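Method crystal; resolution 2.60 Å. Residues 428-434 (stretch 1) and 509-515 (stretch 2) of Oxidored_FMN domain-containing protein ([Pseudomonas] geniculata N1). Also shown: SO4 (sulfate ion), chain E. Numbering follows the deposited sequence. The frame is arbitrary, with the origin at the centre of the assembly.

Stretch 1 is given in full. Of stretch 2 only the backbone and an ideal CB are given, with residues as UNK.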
# COMPACT_ATOMS: atom_id res chain seq x y z
N VAL A 428 -0.51 -18.95 9.15
CA VAL A 428 -1.25 -20.24 8.97
C VAL A 428 -2.71 -19.98 9.28
O VAL A 428 -3.52 -20.24 8.40
CB VAL A 428 -0.70 -21.39 9.82
CG1 VAL A 428 -1.73 -22.48 10.03
CG2 VAL A 428 0.57 -22.00 9.23
N ARG A 429 -3.03 -19.46 10.47
CA ARG A 429 -4.43 -19.27 10.96
C ARG A 429 -5.00 -17.93 10.49
O ARG A 429 -6.19 -17.89 10.18
CB ARG A 429 -4.50 -19.35 12.48
CG ARG A 429 -4.30 -20.76 13.02
CD ARG A 429 -4.28 -20.79 14.53
NE ARG A 429 -3.30 -19.85 15.07
CZ ARG A 429 -3.34 -19.32 16.30
NH1 ARG A 429 -4.33 -19.62 17.13
NH2 ARG A 429 -2.41 -18.47 16.68
N GLU A 430 -4.19 -16.87 10.42
CA GLU A 430 -4.66 -15.52 9.97
C GLU A 430 -5.18 -15.59 8.53
O GLU A 430 -6.23 -14.97 8.26
CB GLU A 430 -3.56 -14.45 10.05
CG GLU A 430 -3.38 -13.85 11.42
CD GLU A 430 -2.60 -12.54 11.45
OE1 GLU A 430 -2.92 -11.64 10.66
OE2 GLU A 430 -1.67 -12.43 12.26
N ARG A 431 -4.47 -16.29 7.63
CA ARG A 431 -4.81 -16.34 6.17
C ARG A 431 -6.16 -17.03 5.96
O ARG A 431 -6.76 -16.78 4.91
CB ARG A 431 -3.75 -17.07 5.33
CG ARG A 431 -3.76 -18.58 5.47
CD ARG A 431 -2.56 -19.22 4.82
NE ARG A 431 -2.55 -19.03 3.36
CZ ARG A 431 -1.54 -19.33 2.55
NH1 ARG A 431 -0.41 -19.84 3.02
NH2 ARG A 431 -1.65 -19.10 1.26
N ARG A 432 -6.62 -17.82 6.94
CA ARG A 432 -7.93 -18.54 6.93
C ARG A 432 -9.07 -17.71 7.54
O ARG A 432 -10.22 -18.18 7.48
CB ARG A 432 -7.80 -19.87 7.68
CG ARG A 432 -7.06 -20.95 6.90
CD ARG A 432 -6.48 -21.97 7.84
NE ARG A 432 -5.99 -23.15 7.16
CZ ARG A 432 -4.76 -23.33 6.68
NH1 ARG A 432 -3.85 -22.37 6.75
NH2 ARG A 432 -4.44 -24.48 6.11
N LEU A 433 -8.78 -16.54 8.13
CA LEU A 433 -9.83 -15.61 8.63
C LEU A 433 -10.44 -14.87 7.44
O LEU A 433 -9.76 -14.63 6.44
CB LEU A 433 -9.23 -14.61 9.62
CG LEU A 433 -8.79 -15.18 10.96
CD1 LEU A 433 -8.12 -14.10 11.78
CD2 LEU A 433 -9.96 -15.79 11.72
N PRO A 434 -11.71 -14.43 7.51
CA PRO A 434 -12.36 -13.78 6.38
C PRO A 434 -11.59 -12.53 5.90
O PRO A 434 -11.22 -11.70 6.71
CB PRO A 434 -13.75 -13.39 6.90
CG PRO A 434 -13.97 -14.31 8.08
CD PRO A 434 -12.60 -14.49 8.69
N UNK A 509 -8.35 -13.22 20.38
CA UNK A 509 -8.18 -13.65 18.99
C UNK A 509 -7.63 -15.07 18.82
O UNK A 509 -7.92 -15.65 17.81
CB UNK A 509 -7.25 -12.67 18.28
N UNK A 510 -6.87 -15.59 19.79
CA UNK A 510 -6.30 -16.97 19.75
C UNK A 510 -7.43 -18.00 19.50
O UNK A 510 -7.27 -18.83 18.58
CB UNK A 510 -5.57 -17.29 21.06
N UNK A 511 -8.53 -17.89 20.24
CA UNK A 511 -9.72 -18.79 20.15
C UNK A 511 -10.34 -18.70 18.75
O UNK A 511 -10.72 -19.75 18.20
CB UNK A 511 -10.76 -18.42 21.21
N UNK A 512 -10.45 -17.50 18.20
CA UNK A 512 -11.12 -17.28 16.88
C UNK A 512 -10.21 -17.80 15.76
O UNK A 512 -10.74 -18.36 14.80
CB UNK A 512 -11.44 -15.80 16.66
N UNK A 513 -8.90 -17.59 15.91
CA UNK A 513 -7.86 -18.14 14.99
C UNK A 513 -7.90 -19.68 15.02
O UNK A 513 -7.65 -20.29 13.98
CB UNK A 513 -6.47 -17.64 15.38
N UNK A 514 -8.26 -20.28 16.16
CA UNK A 514 -8.33 -21.76 16.33
C UNK A 514 -9.72 -22.31 15.96
O UNK A 514 -9.88 -23.53 16.03
CB UNK A 514 -8.00 -22.14 17.77
N UNK A 515 -10.66 -21.45 15.57
CA UNK A 515 -12.03 -21.82 15.16
C UNK A 515 -12.88 -22.30 16.33
O UNK A 515 -13.73 -23.15 16.09
CB UNK A 515 -11.98 -22.91 14.09
S SO4 E . -8.11 -26.45 6.43
O1 SO4 E . -7.58 -26.98 5.17
O2 SO4 E . -7.10 -25.62 7.11
O3 SO4 E . -9.28 -25.62 6.14
O4 SO4 E . -8.50 -27.55 7.30

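Position 509 lies far from stretch 1. Its CB points sideways, with nothing of stretch 1 within 5.5 Å. Its phi is -50°, which many residues accept, proline included. The deposited residue is P509. Its ring makes no contact here, but its O accepts the helical bond from N of 513, at 2.9 Å.

Position 510 points its CB away from stretch 1. Even so, the ideal CB is 4.7 Å from R429 NH1, and the guanidinium carries a positive charge. A long side chain that could fold back would suit, ending in an acid or a neutral acceptor. The deposited residue is E510. With chi1 and chi2 both m, its end comes nearer. OE1 forms a salt bridge with R429 NH2 at 2.9 Å and also accepts from R429 NH1 at 3.2 Å. One oxygen thus serves both terminal nitrogens, close to the guanidinium plane.

Position 511 points away and meets nothing of stretch 1. Many residues would fit; it is D511.

Position 512 points sideways. The ideal CB is 5.2 Å from L433 CD2, so a modest apolar group would suit. The deposited residue is I512. Its CG2 lies 4.4 Å from L433 CD2, a loose apolar contact, while the end of the side chain leads away.

Position 513 is the most closely engaged. Its CA is 5.4 Å from R429 CA, and its CB points toward stretch 1. The ideal CB is 3.4 Å from R429 NH1 and 5.3 Å from L433 CD1. Stretch 1 offers a guanidinium face and a leucine methyl, so a medium-sized apolar side chain such as leucine or methionine would suit. It is L513. CB lies over one face of the R429 guanidinium, 3.5 Å from NH1. CD2 reaches L433 CD1 at 3.5 Å and also lies 3.9 Å from E430 CG.

Position 514 points its CB away, but the ideal CB is 4.5 Å from R429 NH1. A short acid is well placed to answer that charge, and asparagine or serine could offer an acceptor. The deposited residue is D514. OD1 forms a salt bridge with R429 NH1 at 2.7 Å, near the guanidinium plane.

Position 515 has phi 71° and psi 31°. Positive phi favours glycine, with asparagine a common alternative. It is G515, which leaves helical geometry in a Schellman motif. Its N bonds to I512 O at 3.2 Å, and it makes no contact with stretch 1.

Stretch 2 (509-515) PEDILDG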
# COMPACT_ATOMS: atom_id res chain seq x y z
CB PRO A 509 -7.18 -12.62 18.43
CG PRO A 509 -7.45 -11.37 19.24
CD PRO A 509 -7.81 -11.88 20.62
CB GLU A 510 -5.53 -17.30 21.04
CG GLU A 510 -4.20 -16.57 21.15
CD GLU A 510 -3.23 -16.74 19.98
OE1 GLU A 510 -3.10 -17.87 19.47
OE2 GLU A 510 -2.62 -15.74 19.57
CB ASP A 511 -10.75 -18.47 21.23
CG ASP A 511 -10.22 -18.62 22.65
OD1 ASP A 511 -9.73 -19.72 22.97
OD2 ASP A 511 -10.25 -17.62 23.40
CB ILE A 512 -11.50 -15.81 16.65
CG1 ILE A 512 -12.21 -15.22 17.87
CG2 ILE A 512 -12.34 -15.68 15.39
CD1 ILE A 512 -13.28 -16.11 18.48
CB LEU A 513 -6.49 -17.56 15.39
CG LEU A 513 -6.25 -16.09 14.98
CD1 LEU A 513 -5.22 -15.42 15.87
CD2 LEU A 513 -5.82 -15.99 13.54
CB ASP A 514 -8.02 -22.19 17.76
CG ASP A 514 -6.57 -22.02 18.13
OD1 ASP A 514 -5.74 -21.94 17.20
OD2 ASP A 514 -6.29 -21.93 19.34
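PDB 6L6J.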